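Long-range contacts in FAD-dependent oxidoreductase (Actinomadura kijaniata, PDB 4KCF), which oxidises the amino group of a dTDP-linked aminosugar as a flavin-dependent N-oxygenase, probably on the way to kijanose, a sugar of kijanimicin: residues D153-S158 and V187-V192; L211-V216 and L255-V260; A266-Q271 and R422-M427. All blocks are in the same frame, centred on the assembly; numbering follows the deposited sequence.

Contact 1 of 3, residues D153-S158 and V187-V192. With FMN (flavin mononucleotide), chain C; AKM ([(2R,4S,6R)-4-azanyl-4,6-dimethyl-5,5-bis(oxidanyl)oxan-2-yl] [[(2R,3S,5R)-5-[5-methyl-2,4-bis(oxidanylidene)pyrimidin-1-yl]-3-oxidanyl-oxolan-2-yl]methoxy-oxidanyl-phosphoryl] hydrogen phosphate), chain B.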
loop_
_atom_site.group_PDB
_atom_site.type_symbol
_atom_site.label_atom_id
_atom_site.label_comp_id
_atom_site.label_asym_id
_atom_site.label_seq_id
_atom_site.Cartn_x
_atom_site.Cartn_y
_atom_site.Cartn_z
ATOM N N ASP A 153 14.989 5.605 -12.266
ATOM C CA ASP A 153 15.676 4.341 -12.471
ATOM C C ASP A 153 15.245 3.241 -11.507
ATOM O O ASP A 153 15.508 2.070 -11.793
ATOM C CB ASP A 153 17.189 4.503 -12.288
ATOM C CG ASP A 153 17.811 5.452 -13.312
ATOM O OD1 ASP A 153 17.176 5.756 -14.357
ATOM O OD2 ASP A 153 18.948 5.894 -13.019
ATOM N N ALA A 154 14.674 3.583 -10.352
ATOM C CA ALA A 154 14.284 2.538 -9.412
ATOM C C ALA A 154 12.755 2.514 -9.186
ATOM O O ALA A 154 12.126 3.556 -8.949
ATOM C CB ALA A 154 15.082 2.620 -8.105
ATOM N N VAL A 155 12.173 1.320 -9.343
ATOM C CA VAL A 155 10.740 1.035 -9.158
ATOM C C VAL A 155 10.748 -0.147 -8.196
ATOM O O VAL A 155 11.204 -1.271 -8.527
ATOM C CB VAL A 155 9.987 0.714 -10.439
ATOM C CG1 VAL A 155 8.562 0.317 -10.128
ATOM C CG2 VAL A 155 9.916 1.935 -11.355
ATOM N N VAL A 156 10.292 0.155 -6.981
ATOM C CA VAL A 156 10.555 -0.728 -5.843
ATOM C C VAL A 156 9.285 -1.475 -5.407
ATOM O O VAL A 156 8.299 -0.847 -4.970
ATOM C CB VAL A 156 11.182 0.065 -4.679
ATOM C CG1 VAL A 156 11.686 -0.880 -3.566
ATOM C CG2 VAL A 156 12.312 0.994 -5.218
ATOM N N CYS A 157 9.327 -2.798 -5.532
ATOM C CA CYS A 157 8.216 -3.688 -5.274
ATOM C C CYS A 157 8.463 -4.279 -3.898
ATOM O O CYS A 157 9.549 -4.137 -3.310
ATOM C CB CYS A 157 8.146 -4.786 -6.321
ATOM S SG CYS A 157 7.542 -4.058 -7.852
ATOM N N SER A 158 7.440 -4.962 -3.401
ATOM C CA SER A 158 7.512 -5.431 -2.025
ATOM C C SER A 158 6.991 -6.857 -2.035
ATOM O O SER A 158 5.901 -7.088 -2.583
ATOM C CB SER A 158 6.629 -4.556 -1.134
ATOM O OG SER A 158 6.433 -5.277 0.072
ATOM N N VAL A 187 2.743 -9.626 -5.550
ATOM C CA VAL A 187 3.781 -8.598 -5.546
ATOM C C VAL A 187 3.314 -7.577 -6.555
ATOM O O VAL A 187 3.605 -7.725 -7.744
ATOM C CB VAL A 187 5.182 -9.115 -5.982
ATOM C CG1 VAL A 187 6.228 -8.002 -5.812
ATOM C CG2 VAL A 187 5.623 -10.304 -5.111
ATOM N N SER A 188 2.541 -6.594 -6.103
ATOM C CA SER A 188 1.981 -5.622 -7.027
ATOM C C SER A 188 3.145 -4.842 -7.647
ATOM O O SER A 188 4.192 -4.685 -6.994
ATOM C CB SER A 188 1.089 -4.629 -6.257
ATOM O OG SER A 188 0.105 -5.387 -5.569
ATOM N N MET A 189 2.899 -4.364 -8.867
ATOM C CA MET A 189 3.794 -3.504 -9.653
ATOM C C MET A 189 4.979 -4.307 -10.189
ATOM O O MET A 189 5.904 -3.731 -10.755
ATOM C CB MET A 189 4.252 -2.272 -8.871
ATOM C CG MET A 189 4.889 -1.161 -9.711
ATOM S SD MET A 189 5.096 0.335 -8.723
ATOM C CE MET A 189 6.074 -0.174 -7.326
ATOM N N ALA A 190 4.934 -5.629 -10.060
ATOM C CA ALA A 190 6.120 -6.445 -10.313
ATOM C C ALA A 190 6.565 -6.402 -11.775
ATOM O O ALA A 190 7.770 -6.365 -12.031
ATOM C CB ALA A 190 5.950 -7.879 -9.826
ATOM N N PRO A 191 5.612 -6.370 -12.729
ATOM C CA PRO A 191 6.034 -6.387 -14.126
ATOM C C PRO A 191 6.959 -5.231 -14.496
ATOM O O PRO A 191 7.575 -5.283 -15.552
ATOM C CB PRO A 191 4.716 -6.303 -14.903
ATOM C CG PRO A 191 3.709 -6.921 -13.953
ATOM C CD PRO A 191 4.140 -6.416 -12.611
ATOM N N VAL A 192 7.073 -4.212 -13.655
ATOM C CA VAL A 192 7.867 -3.033 -13.998
ATOM C C VAL A 192 8.864 -2.805 -12.880
ATOM O O VAL A 192 9.581 -1.806 -12.899
ATOM C CB VAL A 192 7.060 -1.718 -14.263
ATOM C CG1 VAL A 192 6.278 -1.714 -15.578
ATOM C CG2 VAL A 192 6.152 -1.318 -13.092
HETATM N N1 FMN C . 1.664 -7.909 -0.314
HETATM C C2 FMN C . 2.936 -7.453 -0.453
HETATM O O2 FMN C . 3.749 -7.804 0.447
HETATM N N3 FMN C . 3.273 -6.642 -1.494
HETATM C C4 FMN C . 2.322 -6.382 -2.419
HETATM O O4 FMN C . 2.634 -5.585 -3.478
HETATM C C4A FMN C . 0.986 -6.826 -2.263
HETATM N N5 FMN C . -0.011 -6.542 -3.161
HETATM C C5A FMN C . -1.252 -7.075 -2.983
HETATM C C6 FMN C . -2.250 -6.775 -3.911
HETATM C C7 FMN C . -3.548 -7.292 -3.744
HETATM C C7M FMN C . -4.619 -6.983 -4.756
HETATM C C8 FMN C . -3.857 -8.163 -2.590
HETATM C C8M FMN C . -5.227 -8.756 -2.333
HETATM C C9 FMN C . -2.825 -8.414 -1.694
HETATM C C9A FMN C . -1.531 -7.882 -1.867
HETATM N N10 FMN C . -0.545 -8.186 -0.978
HETATM C C10 FMN C . 0.672 -7.625 -1.173
HETATM C "C1'" FMN C . -0.678 -9.087 0.183
HETATM C "C2'" FMN C . -1.674 -9.054 1.342
HETATM O "O2'" FMN C . -1.070 -7.936 1.991
HETATM C "C3'" FMN C . -1.959 -10.291 2.247
HETATM O "O3'" FMN C . -0.782 -10.946 2.776
HETATM C "C4'" FMN C . -2.866 -11.484 1.836
HETATM O "O4'" FMN C . -3.808 -11.450 0.732
HETATM O O2P AKM B . 6.170 -2.997 6.735
HETATM P P AKM B . 7.661 -3.225 7.000
HETATM O O1P AKM B . 8.060 -4.275 7.996
HETATM O OPP AKM B . 8.377 -3.640 5.638
HETATM P P2 AKM B . 8.167 -3.050 4.164
HETATM O O3P AKM B . 9.425 -3.493 3.427
HETATM O O1 AKM B . 6.955 -3.901 3.564
HETATM C C1 AKM B . 5.642 -3.411 3.349
HETATM C C2 AKM B . 4.662 -4.584 3.178
HETATM C C3 AKM B . 3.352 -4.091 2.564
HETATM C C3M AKM B . 2.638 -3.473 3.770
HETATM N N3 AKM B . 2.547 -5.213 2.058
HETATM C C4 AKM B . 3.552 -3.186 1.339
HETATM O O4A AKM B . 3.717 -3.964 0.141
HETATM O O4B AKM B . 2.355 -2.424 1.097
HETATM C C5 AKM B . 4.889 -2.459 1.189
HETATM C C6 AKM B . 4.955 -1.068 0.571
HETATM O O5 AKM B . 5.870 -2.582 2.217
HETATM O O4P AKM B . 7.817 -1.575 4.061
HETATM O "O5'" AKM B . 8.264 -1.812 7.473
HETATM C "C5'" AKM B . 9.645 -1.798 7.827
HETATM C "C4'" AKM B . 10.086 -0.399 7.433
HETATM C "C3'" AKM B . 11.593 -0.162 7.584
HETATM O "O3'" AKM B . 12.183 -0.306 6.300
HETATM C "C2'" AKM B . 11.736 1.280 8.038
HETATM C "C1'" AKM B . 10.320 1.735 8.397
HETATM O "O4'" AKM B . 9.487 0.560 8.309
HETATM N N11 AKM B . 10.137 2.355 9.715
HETATM C C21 AKM B . 9.586 3.563 9.778
HETATM O O21 AKM B . 9.277 4.218 8.632
HETATM N N31 AKM B . 9.361 4.205 10.937
HETATM C C41 AKM B . 9.671 3.575 12.084
HETATM O O41 AKM B . 9.451 4.156 13.287
HETATM C C51 AKM B . 10.241 2.216 12.067
HETATM C C5A AKM B . 10.564 1.522 13.360
HETATM C C61 AKM B . 10.461 1.655 10.820
HETATM O O HOH W 1 4.861 -4.254 -4.526
#
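Cys157 meets the turn made by Val187 to Ala190 with its sulfur. Cys157 SG lies 3.3 Å from Met189 O and touches Met189 CB, and Cys157 CB rests 3.8 Å from Val187 CG1. The same methyl of Val187 reaches Ser158 O at 3.4 Å. Val187 CG1 is trans to the backbone nitrogen (chi1 -174°), which directs it at the strand. Met189 stretches along chi1 and chi2 and then bends at chi3 (57°). The bend lays Met189 SD 3.7 Å from Val155 CG1 and brings Met189 CE to 3.3 Å from Val156 O. The side chains of Met189 and Val155 cross at a slant. Val155 CB also sits against Val192 O.

The turn is type II, with Met189 at its third position and a positive phi. Ser188, at its second position, faces the flavin. Its N donates to FMN O4, and Ser188 OG donates to FMN N5 at 2.7 Å. Ser158 works from the other segment: its O takes a weak bond from FMN N3, and Ser158 OG pairs with AKM O4A at 3.0 Å. A water joins Ser158 N, Ser188 O and FMN O4. FMN O4 therefore has two donors. Both segments bind the pyrimidine ring, and Ser188 also holds N5 of the central ring.

Thr239 also bonds to Ser188 OG. Strand 156-159 pairs in parallel with strand 195-202, whose Phe196 packs on Cys157 and Ala190. Helix 111-133 meets Val156, Ser158, Ser188 and Met189, and helix 68-76 packs on Val155, Met189 and Val192.

Contact 2 of 3, residues L211-V216 and L255-V260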
loop_
_atom_site.group_PDB
_atom_site.type_symbol
_atom_site.label_atom_id
_atom_site.label_comp_id
_atom_site.label_asym_id
_atom_site.label_seq_id
_atom_site.Cartn_x
_atom_site.Cartn_y
_atom_site.Cartn_z
ATOM N N LEU A 211 14.536 -12.295 11.036
ATOM C CA LEU A 211 13.839 -11.657 9.927
ATOM C C LEU A 211 14.903 -10.873 9.149
ATOM O O LEU A 211 15.807 -10.264 9.725
ATOM C CB LEU A 211 12.645 -10.806 10.389
ATOM C CG LEU A 211 11.398 -11.531 10.915
ATOM C CD1 LEU A 211 10.360 -10.537 11.445
ATOM C CD2 LEU A 211 10.765 -12.458 9.857
ATOM N N ALA A 212 14.820 -10.920 7.825
ATOM C CA ALA A 212 15.789 -10.213 7.008
ATOM C C ALA A 212 15.059 -9.670 5.803
ATOM O O ALA A 212 14.093 -10.283 5.331
ATOM C CB ALA A 212 16.920 -11.165 6.604
ATOM N N SER A 213 15.511 -8.515 5.326
ATOM C CA SER A 213 14.930 -7.925 4.133
ATOM C C SER A 213 15.978 -7.785 3.022
ATOM O O SER A 213 16.479 -6.688 2.816
ATOM C CB SER A 213 14.245 -6.573 4.408
ATOM O OG SER A 213 13.290 -6.658 5.438
ATOM N N PRO A 214 16.303 -8.870 2.288
ATOM C CA PRO A 214 17.142 -8.671 1.095
ATOM C C PRO A 214 16.467 -7.783 0.038
ATOM O O PRO A 214 15.231 -7.750 -0.111
ATOM C CB PRO A 214 17.354 -10.085 0.559
ATOM C CG PRO A 214 16.288 -10.919 1.156
ATOM C CD PRO A 214 15.895 -10.277 2.468
ATOM N N VAL A 215 17.273 -7.015 -0.679
ATOM C CA VAL A 215 16.773 -6.274 -1.812
ATOM C C VAL A 215 17.296 -6.981 -3.053
ATOM O O VAL A 215 18.496 -7.043 -3.198
ATOM C CB VAL A 215 17.247 -4.838 -1.732
ATOM C CG1 VAL A 215 16.671 -4.083 -2.902
ATOM C CG2 VAL A 215 16.852 -4.265 -0.380
ATOM N N VAL A 216 16.430 -7.505 -3.915
ATOM C CA VAL A 216 16.748 -8.226 -5.127
ATOM C C VAL A 216 16.533 -7.304 -6.339
ATOM O O VAL A 216 15.480 -6.667 -6.479
ATOM C CB VAL A 216 15.782 -9.455 -5.208
ATOM C CG1 VAL A 216 16.140 -10.375 -6.357
ATOM C CG2 VAL A 216 15.804 -10.240 -3.914
ATOM N N LEU A 255 18.907 -5.729 4.550
ATOM C CA LEU A 255 18.453 -5.123 5.803
ATOM C C LEU A 255 18.065 -6.158 6.866
ATOM O O LEU A 255 16.989 -6.764 6.821
ATOM C CB LEU A 255 17.294 -4.170 5.521
ATOM C CG LEU A 255 17.560 -2.998 4.570
ATOM C CD1 LEU A 255 16.254 -2.303 4.203
ATOM C CD2 LEU A 255 18.526 -1.983 5.149
ATOM N N MET A 256 18.942 -6.375 7.840
ATOM C CA MET A 256 18.663 -7.382 8.851
ATOM C C MET A 256 17.646 -6.837 9.846
ATOM O O MET A 256 17.745 -5.695 10.274
ATOM C CB MET A 256 19.940 -7.780 9.577
ATOM C CG MET A 256 19.911 -9.181 10.146
ATOM S SD MET A 256 20.248 -10.440 8.891
ATOM C CE MET A 256 21.400 -9.639 7.761
ATOM N N ARG A 257 16.655 -7.650 10.197
ATOM C CA ARG A 257 15.641 -7.258 11.175
ATOM C C ARG A 257 15.928 -7.955 12.503
ATOM O O ARG A 257 17.092 -8.232 12.785
ATOM C CB ARG A 257 14.239 -7.577 10.654
ATOM C CG ARG A 257 13.964 -7.044 9.265
ATOM C CD ARG A 257 14.291 -5.566 9.157
ATOM N NE ARG A 257 13.686 -5.060 7.924
ATOM C CZ ARG A 257 13.846 -3.831 7.449
ATOM N NH1 ARG A 257 14.598 -2.968 8.123
ATOM N NH2 ARG A 257 13.241 -3.482 6.318
ATOM N N ASP A 258 14.922 -8.230 13.333
ATOM C CA ASP A 258 15.208 -8.858 14.632
ATOM C C ASP A 258 14.870 -10.360 14.632
ATOM O O ASP A 258 14.281 -10.857 13.658
ATOM C CB ASP A 258 14.689 -8.017 15.819
ATOM C CG ASP A 258 13.275 -7.498 15.615
ATOM O OD1 ASP A 258 13.002 -6.288 15.774
ATOM O OD2 ASP A 258 12.398 -8.315 15.275
ATOM N N PRO A 259 15.288 -11.104 15.675
ATOM C CA PRO A 259 15.022 -12.545 15.681
ATOM C C PRO A 259 13.539 -12.903 15.587
ATOM O O PRO A 259 12.711 -12.175 16.132
ATOM C CB PRO A 259 15.627 -13.031 17.005
ATOM C CG PRO A 259 16.134 -11.800 17.719
ATOM C CD PRO A 259 16.263 -10.712 16.708
ATOM N N VAL A 260 13.219 -13.989 14.888
ATOM C CA VAL A 260 11.846 -14.472 14.769
ATOM C C VAL A 260 11.309 -14.566 16.189
ATOM O O VAL A 260 12.008 -15.043 17.085
ATOM C CB VAL A 260 11.705 -15.863 14.090
ATOM C CG1 VAL A 260 10.233 -16.309 14.034
ATOM C CG2 VAL A 260 12.316 -15.890 12.693
HETATM O O HOH W 2 11.348 -4.647 4.919
#
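Arg257 curls over Ser213 on the neighbouring strand. Arg257 CB lies 3.6 Å from Leu211 CB, and the chain then bends at chi2 (-52°) to run back along the strand pair. This bend brings Arg257 NE to 3.0 Å from Ser213 OG, to which it donates. The bond is not straight (134°), and the hydroxyl lies tilted from the guanidinium plane. A water at the guanidinium edge, in its plane, accepts from Arg257 NH2 at 2.6 Å and is also bonded to Ser213 OG. Leu255 CB lies over one guanidinium face, offset toward the rim. NH1 makes a salt bridge to Glu130, and NH2 bonds weakly to O3' of the dTDP-sugar.

Ala212 and Met256 face the other side of the sheet. They form a non-hydrogen-bonded pair, with Ala212 CB 4.1 Å from Met256 SD.

Ser213 and Leu255 form a hydrogen-bonded pair, and each N donates to the other's O. Arg257 N donates to Leu211 O, and Leu211 N to Asp258 O at 3.0 Å. The polar end of Asp258 turns to Asn264.

Strand 210-217 lies between strands 195-202 and 254-259, antiparallel to both. Helix 136-151 packs on Val215 and Leu255. This is antiparallel pairing within the beta domain of the acyl-CoA dehydrogenase fold. Here that edge of the domain also supplies Arg257 to the nucleotide-sugar pocket.

Contact 3 of 3, residues A266-Q271 and R422-M427. With AKM ([(2R,4S,6R)-4-azanyl-4,6-dimethyl-5,5-bis(oxidanyl)oxan-2-yl] [[(2R,3S,5R)-5-[5-methyl-2,4-bis(oxidanylidene)pyrimidin-1-yl]-3-oxidanyl-oxolan-2-yl]methoxy-oxidanyl-phosphoryl] hydrogen phosphate), chain B.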
loop_
_atom_site.group_PDB
_atom_site.type_symbol
_atom_site.label_atom_id
_atom_site.label_comp_id
_atom_site.label_asym_id
_atom_site.label_seq_id
_atom_site.Cartn_x
_atom_site.Cartn_y
_atom_site.Cartn_z
ATOM N N ALA A 266 7.766 -2.164 18.950
ATOM C CA ALA A 266 8.358 -1.031 18.278
ATOM C C ALA A 266 8.316 -1.224 16.762
ATOM O O ALA A 266 8.179 -0.241 16.037
ATOM C CB ALA A 266 9.794 -0.775 18.788
ATOM N N VAL A 267 8.393 -2.458 16.263
ATOM C CA VAL A 267 8.274 -2.699 14.827
ATOM C C VAL A 267 6.924 -2.303 14.238
ATOM O O VAL A 267 6.828 -2.171 13.009
ATOM C CB VAL A 267 8.485 -4.157 14.385
ATOM C CG1 VAL A 267 9.893 -4.582 14.692
ATOM C CG2 VAL A 267 7.479 -5.103 15.024
ATOM N N LEU A 268 5.909 -2.131 15.083
ATOM C CA LEU A 268 4.533 -1.856 14.623
ATOM C C LEU A 268 4.508 -0.479 13.994
ATOM O O LEU A 268 3.705 -0.260 13.086
ATOM C CB LEU A 268 3.447 -2.035 15.697
ATOM C CG LEU A 268 3.327 -3.435 16.327
ATOM C CD1 LEU A 268 2.428 -3.458 17.551
ATOM C CD2 LEU A 268 2.854 -4.484 15.337
ATOM N N ALA A 269 5.425 0.407 14.401
ATOM C CA ALA A 269 5.434 1.748 13.858
ATOM C C ALA A 269 5.772 1.675 12.387
ATOM O O ALA A 269 5.116 2.366 11.588
ATOM C CB ALA A 269 6.444 2.604 14.556
ATOM N N GLY A 270 6.751 0.827 12.030
ATOM C CA GLY A 270 7.207 0.773 10.643
ATOM C C GLY A 270 6.110 0.138 9.793
ATOM O O GLY A 270 5.788 0.571 8.673
ATOM N N GLN A 271 5.498 -0.876 10.382
ATOM C CA GLN A 271 4.381 -1.560 9.735
ATOM C C GLN A 271 3.117 -0.714 9.628
ATOM O O GLN A 271 2.205 -1.063 8.848
ATOM C CB GLN A 271 4.130 -2.862 10.467
ATOM C CG GLN A 271 5.354 -3.797 10.402
ATOM C CD GLN A 271 5.034 -5.092 11.068
ATOM O OE1 GLN A 271 3.945 -5.226 11.613
ATOM N NE2 GLN A 271 5.941 -6.060 11.011
ATOM N N ARG A 422 0.930 -10.775 23.453
ATOM C CA ARG A 422 0.835 -11.526 22.207
ATOM C C ARG A 422 1.984 -11.071 21.309
ATOM O O ARG A 422 2.445 -9.940 21.443
ATOM C CB ARG A 422 -0.482 -11.151 21.517
ATOM C CG ARG A 422 -1.315 -12.335 21.047
ATOM C CD ARG A 422 -2.597 -11.858 20.350
ATOM N NE ARG A 422 -2.252 -10.765 19.440
ATOM C CZ ARG A 422 -2.260 -10.834 18.113
ATOM N NH1 ARG A 422 -1.895 -9.795 17.367
ATOM N NH2 ARG A 422 -2.656 -11.954 17.529
ATOM N N ASP A 423 2.418 -11.933 20.392
ATOM C CA ASP A 423 3.351 -11.558 19.328
ATOM C C ASP A 423 2.509 -10.850 18.269
ATOM O O ASP A 423 1.726 -11.487 17.558
ATOM C CB ASP A 423 4.092 -12.788 18.776
ATOM C CG ASP A 423 5.137 -12.462 17.695
ATOM O OD1 ASP A 423 5.770 -13.441 17.231
ATOM O OD2 ASP A 423 5.354 -11.293 17.285
ATOM N N ASN A 424 2.665 -9.527 18.210
ATOM C CA ASN A 424 1.901 -8.685 17.294
ATOM C C ASN A 424 2.608 -8.483 15.947
ATOM O O ASN A 424 2.094 -7.743 15.109
ATOM C CB ASN A 424 1.583 -7.319 17.928
ATOM C CG ASN A 424 0.749 -7.404 19.204
ATOM O OD1 ASN A 424 -0.353 -7.946 19.227
ATOM N ND2 ASN A 424 1.265 -6.811 20.275
ATOM N N ASN A 425 3.775 -9.086 15.719
ATOM C CA ASN A 425 4.429 -8.953 14.411
ATOM C C ASN A 425 3.909 -10.082 13.500
ATOM O O ASN A 425 4.252 -11.245 13.736
ATOM C CB ASN A 425 5.965 -8.915 14.532
ATOM C CG ASN A 425 6.676 -8.537 13.223
ATOM O OD1 ASN A 425 6.102 -8.539 12.124
ATOM N ND2 ASN A 425 7.963 -8.225 13.339
ATOM N N TYR A 426 3.089 -9.759 12.495
ATOM C CA TYR A 426 2.525 -10.757 11.579
ATOM C C TYR A 426 3.549 -11.569 10.751
ATOM O O TYR A 426 3.336 -12.745 10.439
ATOM C CB TYR A 426 1.485 -10.122 10.651
ATOM C CG TYR A 426 2.014 -9.290 9.486
ATOM C CD1 TYR A 426 2.493 -8.000 9.690
ATOM C CD2 TYR A 426 2.014 -9.787 8.174
ATOM C CE1 TYR A 426 2.961 -7.247 8.615
ATOM C CE2 TYR A 426 2.478 -9.040 7.083
ATOM C CZ TYR A 426 2.958 -7.771 7.324
ATOM O OH TYR A 426 3.406 -6.984 6.293
ATOM N N MET A 427 4.655 -10.943 10.362
ATOM C CA MET A 427 5.744 -11.641 9.682
ATOM C C MET A 427 6.451 -12.595 10.640
ATOM O O MET A 427 6.864 -13.686 10.251
ATOM C CB MET A 427 6.747 -10.643 9.113
ATOM C CG MET A 427 6.086 -9.569 8.278
ATOM S SD MET A 427 7.327 -8.620 7.390
ATOM C CE MET A 427 6.774 -6.947 7.659
HETATM O O2P AKM B . 6.170 -2.997 6.735
HETATM P P AKM B . 7.661 -3.225 7.000
HETATM O O1P AKM B . 8.060 -4.275 7.996
HETATM O OPP AKM B . 8.377 -3.640 5.638
HETATM P P2 AKM B . 8.167 -3.050 4.164
HETATM O O3P AKM B . 9.425 -3.493 3.427
HETATM O O1 AKM B . 6.955 -3.901 3.564
HETATM C C1 AKM B . 5.642 -3.411 3.349
HETATM C C2 AKM B . 4.662 -4.584 3.178
HETATM C C3 AKM B . 3.352 -4.091 2.564
HETATM C C3M AKM B . 2.638 -3.473 3.770
HETATM N N3 AKM B . 2.547 -5.213 2.058
HETATM C C4 AKM B . 3.552 -3.186 1.339
HETATM O O4A AKM B . 3.717 -3.964 0.141
HETATM O O4B AKM B . 2.355 -2.424 1.097
HETATM C C5 AKM B . 4.889 -2.459 1.189
HETATM C C6 AKM B . 4.955 -1.068 0.571
HETATM O O5 AKM B . 5.870 -2.582 2.217
HETATM O O4P AKM B . 7.817 -1.575 4.061
HETATM O "O5'" AKM B . 8.264 -1.812 7.473
HETATM C "C5'" AKM B . 9.645 -1.798 7.827
HETATM C "C4'" AKM B . 10.086 -0.399 7.433
HETATM C "C3'" AKM B . 11.593 -0.162 7.584
HETATM O "O3'" AKM B . 12.183 -0.306 6.300
HETATM C "C2'" AKM B . 11.736 1.280 8.038
HETATM C "C1'" AKM B . 10.320 1.735 8.397
HETATM O "O4'" AKM B . 9.487 0.560 8.309
HETATM N N11 AKM B . 10.137 2.355 9.715
HETATM C C21 AKM B . 9.586 3.563 9.778
HETATM O O21 AKM B . 9.277 4.218 8.632
HETATM N N31 AKM B . 9.361 4.205 10.937
HETATM C C41 AKM B . 9.671 3.575 12.084
HETATM O O41 AKM B . 9.451 4.156 13.287
HETATM C C51 AKM B . 10.241 2.216 12.067
HETATM C C5A AKM B . 10.564 1.522 13.360
HETATM C C61 AKM B . 10.461 1.655 10.820
HETATM O O HOH W 3 2.282 -6.894 12.816
#
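Gln271 reaches from helix 267-273 to Asn425, at the start of helix 426-431. Its CB leaves the helix toward the other segment, and its chain runs extended beyond CG (chi2 -177°). Gln271 CG passes the diphosphate, 3.7 Å from AKM O1P. Gln271 CD comes to 3.8 Å from Asn425 OD1 and is also near Tyr426 CE1. At the tip the amide splits its partners. Gln271 NE2 donates to Asn425 OD1 at 2.7 Å with an angle of 157°. The acceptor lies in the plane of the Gln271 amide, whereas the donor stands above the carbonyl plane of Asn425. The two amide planes are 70° apart. Gln271 OE1 takes a hydrogen bond from a water at 2.6 Å and lies at the edge of the Tyr426 ring. That water also donates to Asn424 O and accepts from Tyr426 N.

Asn425 is the N-cap of helix 426-431. Val267 CG2 sits 3.6 Å from Asn425 ND2. Leu268 CD2 lies against Asn424 O, which is hydrogen-bonded to the water and to Tyr404 OH. Met427 CE touches Gln271 NE2.

Both ends of the Gln271 amide are thus occupied, which fixes its rotation. Asn425 OD1 caps helix 426-431 weakly, through Met427 N, and also accepts from Gln271. This is consistent with residues 422-427 positioning Gln271, a dTDP-binding residue, while its aliphatic part lines the diphosphate region of the pocket.

Along the chain the contacts come in series, from contact 1 to contact 3. Contacts 1 and 2 reach the same mixed sheet, with their centres about 19 Å apart. Strand 195-202 pairs with strand 156-159 of contact 1 and with strand 210-217 of contact 2. Contact 3 joins helix 267-273 to the loop leading into helix 426-431, about 14 Å from contact 2, centre to centre. The two touch: Leu211 CD1 is 3.8 Å from Asn425 ND2. Contacts 1 and 3 are about 24 Å apart between centres. Contact 1 meets flavin and nucleotide sugar; contact 3 and Arg257 of contact 2 meet the latter. Sheet and helices thus border adjoining sites.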